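Local coordinates for succinoglycan biosynthesis protein (PDB 3B55) that binds a calcium ion and, as a member of the erythromycin esterase-like family, is probably a hydrolase, although its natural substrate is not established, at residues E47-L53 / V378-F384; R260-Q264 / A286-N290. The protein carries 1 engineered substitution. All coordinates share one frame; numbering follows the deposited sequence.

Interaction 1 of 2, residues E47-L53 / V378-F384; sequences EAHAKPL and VKKDQFF
An antiparallel edge-strand pairing, in which Lys51 lies opposite Phe384 and Pro52 opposite Phe383, illustrates how a short strand can be added to the border of a sheet. Lys51 and Phe384 form the hydrogen-bonded pair: Lys51 N reaches Phe384 O at 2.7 Å, and Phe384 N returns to Lys51 O at 2.9 Å. Pro52, which has no N-H to give, occupies the neighbouring non-hydrogen-bonded position. Beyond it Leu53 N donates to Gln382 O at 2.8 Å, from above the carbonyl plane.

The side chains of Lys51, Leu53 and Phe384 share one face of the sheet. Phe384 CG sits between its backbone N and carbonyl carbon (chi1 63°), which brings the ring across to the partner strand. There Lys51 CB packs over one ring face as a CH-pi contact, 3.8 Å from the centroid, while Leu53 CD1 meets the rim near the ring plane, 3.4 Å from Phe384 CD1. Phe383 lies with Pro52 on the other face, its ring obliquely approached by the methyl group of Ala50.

Ahead of the strand, the extended Lys380 chain turns at its last torsion, and Lys380 NZ donates to the helical carbonyl Glu47 O at 3.2 Å; a water bonded to both atoms reinforces the link. Glu47 OE2 accepts a weak hydrogen bond from Lys379 N, and Glu47 CG packs against Val378 CG1.

Strand 429-433 flanks 382-386, bonding to Phe383 through Gln432; Lys51 and Phe384 rest on Met71 of helix 68-72, and Leu53 touches Met93 of helix 88-104.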
# COMPACT_ATOMS: atom_id res chain seq x y z
N GLU A 47 -28.10 4.37 3.09
CA GLU A 47 -28.69 4.02 1.80
C GLU A 47 -29.07 5.27 1.00
O GLU A 47 -28.90 5.32 -0.22
CB GLU A 47 -29.93 3.16 2.03
CG GLU A 47 -30.06 2.01 1.06
CD GLU A 47 -31.01 0.94 1.56
OE1 GLU A 47 -30.97 0.63 2.77
OE2 GLU A 47 -31.79 0.40 0.74
N ALA A 48 -29.57 6.28 1.70
CA ALA A 48 -29.98 7.52 1.06
C ALA A 48 -28.80 8.38 0.61
O ALA A 48 -28.94 9.22 -0.27
CB ALA A 48 -30.88 8.32 2.00
N HIS A 49 -27.63 8.18 1.22
CA HIS A 49 -26.46 8.97 0.86
C HIS A 49 -25.39 8.19 0.11
O HIS A 49 -24.36 8.74 -0.28
CB HIS A 49 -25.84 9.60 2.12
CG HIS A 49 -26.65 10.72 2.69
ND1 HIS A 49 -27.89 10.52 3.25
CD2 HIS A 49 -26.42 12.05 2.75
CE1 HIS A 49 -28.39 11.68 3.63
NE2 HIS A 49 -27.52 12.63 3.34
N ALA A 50 -25.64 6.90 -0.09
CA ALA A 50 -24.68 6.07 -0.80
C ALA A 50 -24.70 6.35 -2.29
O ALA A 50 -25.77 6.55 -2.87
CB ALA A 50 -24.98 4.59 -0.54
N LYS A 51 -23.51 6.39 -2.89
CA LYS A 51 -23.37 6.61 -4.33
C LYS A 51 -23.26 5.20 -4.90
O LYS A 51 -22.27 4.50 -4.66
CB LYS A 51 -22.09 7.40 -4.63
CG LYS A 51 -22.05 8.79 -3.97
CD LYS A 51 -23.15 9.70 -4.51
CE LYS A 51 -23.09 11.09 -3.88
NZ LYS A 51 -23.32 11.08 -2.40
N PRO A 52 -24.27 4.76 -5.67
CA PRO A 52 -24.25 3.41 -6.26
C PRO A 52 -23.17 3.12 -7.28
O PRO A 52 -22.88 3.93 -8.16
CB PRO A 52 -25.64 3.29 -6.86
CG PRO A 52 -25.92 4.67 -7.31
CD PRO A 52 -25.46 5.50 -6.12
N LEU A 53 -22.57 1.94 -7.14
CA LEU A 53 -21.53 1.47 -8.04
C LEU A 53 -22.22 0.41 -8.88
O LEU A 53 -22.74 -0.58 -8.36
CB LEU A 53 -20.37 0.86 -7.25
CG LEU A 53 -19.06 1.64 -7.15
CD1 LEU A 53 -19.25 3.09 -7.57
CD2 LEU A 53 -18.55 1.54 -5.72
N VAL A 378 -27.39 -2.18 3.47
CA VAL A 378 -27.72 -1.24 2.40
C VAL A 378 -28.09 -2.09 1.18
O VAL A 378 -27.35 -2.99 0.81
CB VAL A 378 -26.52 -0.34 2.06
CG1 VAL A 378 -26.80 0.46 0.79
CG2 VAL A 378 -26.24 0.60 3.23
N LYS A 379 -29.23 -1.80 0.55
CA LYS A 379 -29.69 -2.57 -0.59
C LYS A 379 -29.04 -2.23 -1.93
O LYS A 379 -29.72 -1.89 -2.90
CB LYS A 379 -31.20 -2.49 -0.72
CG LYS A 379 -31.86 -3.84 -0.93
CD LYS A 379 -33.38 -3.70 -0.99
CE LYS A 379 -34.10 -4.98 -0.56
NZ LYS A 379 -33.81 -6.15 -1.39
N LYS A 380 -27.72 -2.37 -1.98
CA LYS A 380 -26.98 -2.10 -3.19
C LYS A 380 -25.78 -3.05 -3.23
O LYS A 380 -25.11 -3.24 -2.21
CB LYS A 380 -26.51 -0.65 -3.22
CG LYS A 380 -27.63 0.38 -3.24
CD LYS A 380 -27.06 1.80 -3.27
CE LYS A 380 -28.14 2.86 -3.46
NZ LYS A 380 -29.07 2.95 -2.30
N ASP A 381 -25.53 -3.65 -4.39
CA ASP A 381 -24.43 -4.58 -4.56
C ASP A 381 -23.09 -3.94 -4.19
O ASP A 381 -22.29 -4.54 -3.48
CB ASP A 381 -24.39 -5.08 -6.01
CG ASP A 381 -25.58 -5.97 -6.34
OD1 ASP A 381 -26.07 -5.91 -7.49
OD2 ASP A 381 -26.02 -6.74 -5.45
N GLN A 382 -22.86 -2.73 -4.70
CA GLN A 382 -21.64 -1.97 -4.43
C GLN A 382 -21.99 -0.49 -4.38
O GLN A 382 -22.88 -0.02 -5.10
CB GLN A 382 -20.59 -2.16 -5.54
CG GLN A 382 -20.28 -3.58 -5.95
CD GLN A 382 -21.31 -4.13 -6.91
OE1 GLN A 382 -21.92 -3.39 -7.69
NE2 GLN A 382 -21.50 -5.44 -6.87
N PHE A 383 -21.27 0.26 -3.55
CA PHE A 383 -21.51 1.69 -3.43
C PHE A 383 -20.41 2.34 -2.60
O PHE A 383 -19.67 1.65 -1.90
CB PHE A 383 -22.86 1.97 -2.75
CG PHE A 383 -22.94 1.49 -1.33
CD1 PHE A 383 -23.27 0.17 -1.04
CD2 PHE A 383 -22.66 2.36 -0.27
CE1 PHE A 383 -23.34 -0.28 0.28
CE2 PHE A 383 -22.73 1.92 1.05
CZ PHE A 383 -23.07 0.60 1.33
N PHE A 384 -20.29 3.65 -2.71
CA PHE A 384 -19.32 4.35 -1.89
C PHE A 384 -20.00 5.55 -1.26
O PHE A 384 -21.11 5.92 -1.65
CB PHE A 384 -18.07 4.75 -2.69
CG PHE A 384 -18.32 5.72 -3.81
CD1 PHE A 384 -18.92 5.30 -5.00
CD2 PHE A 384 -17.85 7.03 -3.73
CE1 PHE A 384 -19.04 6.16 -6.08
CE2 PHE A 384 -17.96 7.90 -4.81
CZ PHE A 384 -18.56 7.46 -5.99
O HOH W 1 -30.92 5.01 -2.30
O HOH W 2 -24.89 -1.37 -6.87

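Interaction 2 of 2, residues R260-Q264 / A286-N290; sequences RIIEQ and AMYEN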
# COMPACT_ATOMS: atom_id res chain seq x y z
N ARG A 260 18.53 4.87 0.53
CA ARG A 260 17.67 5.04 1.69
C ARG A 260 16.95 3.72 2.02
O ARG A 260 16.69 3.42 3.17
CB ARG A 260 16.64 6.12 1.42
CG ARG A 260 15.89 6.55 2.65
CD ARG A 260 16.76 7.43 3.52
NE ARG A 260 16.18 7.63 4.84
CZ ARG A 260 16.28 6.77 5.85
NH1 ARG A 260 16.96 5.64 5.68
NH2 ARG A 260 15.71 7.03 7.01
N ILE A 261 16.63 2.95 0.99
CA ILE A 261 15.94 1.68 1.18
C ILE A 261 16.81 0.70 1.98
O ILE A 261 16.31 -0.03 2.82
CB ILE A 261 15.55 1.04 -0.17
CG1 ILE A 261 14.52 1.93 -0.88
CG2 ILE A 261 15.01 -0.36 0.05
CD1 ILE A 261 13.18 2.03 -0.16
N ILE A 262 18.11 0.69 1.69
CA ILE A 262 19.06 -0.19 2.37
C ILE A 262 19.12 0.16 3.86
O ILE A 262 19.20 -0.74 4.71
CB ILE A 262 20.47 -0.06 1.77
CG1 ILE A 262 20.41 -0.24 0.25
CG2 ILE A 262 21.39 -1.11 2.38
CD1 ILE A 262 21.70 0.05 -0.47
N GLU A 263 19.09 1.45 4.18
CA GLU A 263 19.11 1.87 5.58
C GLU A 263 17.81 1.48 6.26
O GLU A 263 17.80 1.06 7.42
CB GLU A 263 19.27 3.38 5.70
CG GLU A 263 20.64 3.94 5.32
CD GLU A 263 20.72 5.43 5.57
OE1 GLU A 263 20.89 5.84 6.74
OE2 GLU A 263 20.60 6.20 4.59
N GLN A 264 16.70 1.62 5.54
CA GLN A 264 15.39 1.28 6.08
C GLN A 264 15.35 -0.20 6.43
O GLN A 264 14.86 -0.59 7.50
CB GLN A 264 14.28 1.60 5.08
CG GLN A 264 14.01 3.09 4.88
CD GLN A 264 12.99 3.34 3.80
OE1 GLN A 264 12.52 2.40 3.15
NE2 GLN A 264 12.65 4.60 3.58
N ALA A 286 8.97 3.51 7.40
CA ALA A 286 9.63 3.36 6.11
C ALA A 286 8.63 3.41 4.94
O ALA A 286 8.86 4.11 3.96
CB ALA A 286 10.42 2.05 6.07
N MSE A 287 7.54 2.65 5.04
CA MSE A 287 6.53 2.64 3.98
C MSE A 287 5.99 4.05 3.77
O MSE A 287 5.74 4.48 2.65
CB MSE A 287 5.37 1.70 4.31
CG MSE A 287 5.77 0.24 4.48
SE MSE A 287 4.46 -1.02 3.74
CE MSE A 287 3.10 -0.89 5.10
N TYR A 288 5.81 4.76 4.89
CA TYR A 288 5.32 6.13 4.90
C TYR A 288 6.29 7.02 4.15
O TYR A 288 5.89 7.81 3.28
CB TYR A 288 5.19 6.63 6.35
CG TYR A 288 5.40 8.12 6.53
CD1 TYR A 288 4.53 9.05 5.97
CD2 TYR A 288 6.47 8.60 7.30
CE1 TYR A 288 4.70 10.42 6.16
CE2 TYR A 288 6.65 9.98 7.50
CZ TYR A 288 5.76 10.88 6.93
OH TYR A 288 5.93 12.24 7.12
N GLU A 289 7.57 6.88 4.49
CA GLU A 289 8.64 7.67 3.88
C GLU A 289 8.74 7.44 2.38
O GLU A 289 8.97 8.37 1.62
CB GLU A 289 10.00 7.35 4.53
CG GLU A 289 10.10 7.70 6.00
CD GLU A 289 11.53 7.56 6.55
OE1 GLU A 289 12.34 6.84 5.92
OE2 GLU A 289 11.82 8.15 7.62
N ASN A 290 8.55 6.19 1.97
CA ASN A 290 8.63 5.85 0.56
C ASN A 290 7.44 6.40 -0.21
O ASN A 290 7.58 6.80 -1.36
CB ASN A 290 8.74 4.33 0.40
CG ASN A 290 10.06 3.80 0.95
OD1 ASN A 290 10.19 2.61 1.26
ND2 ASN A 290 11.04 4.68 1.06
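Gln264 lays its extended side chain over Ala286, with Gln264 CG 3.9 Å from Ala286 CB, and brings its amide up against that of Asn290 from the opposite direction. The two amide planes are turned 34° from each other. Here the backbones come together as well: Gln264 CA and Ala286 CA are 6.1 Å apart, a closeness consistent with the small side chain of Ala286. Ile261 slants over to Asn290, its CD1 methyl 3.8 Å from Asn290 CG, so a hydrocarbon tip borders the amide pair.

The charged part of the interface runs alongside. Arg260 starts with CG anti to the backbone N and then bends sharply at chi2 (76°), so that the Arg260 and Glu289 side chains cross at about a right angle. Arg260 NH2 and Glu289 OE1 form a salt bridge at 3.5 Å, but the oxygen lies over the guanidinium face, so attraction between charges rather than a directed N-H bond joins them. A second carboxylate, Glu263, adds a long salt bridge from its OE2 to Arg260 NH1 at 3.8 Å; the same oxygen is hydrogen-bonded to Ser235 OG.

Ile173, from a loop, touches Ile261, Gln264 and Ala286. The axes of 260-264 and 286-290 approach to 11.0 Å and their N-to-C directions differ by 167°; the successive helices 250-268 and 278-298 to which they belong thus form an antiparallel helical hairpin.

How the interactions relate
From the N terminus, the end of helix 39-49 and strand 51-53 supply the first segment of interaction 1, whose partner arrives only after 324 intervening residues. This contact therefore closes a very long loop, adding strand 51-53 to the border of the mixed sheet. Interaction 2 falls wholly within that loop: residues 260-264 meet 286-290 after just 21 residues, making a local closure between consecutive helices. The two are nested and do not cross. The centres of interactions 1 and 2 lie about 38 Å apart, on opposite sides of the chain's centre, with no direct touch. The example thus contrasts long-range closure of a sheet edge with short-range pairing of helices.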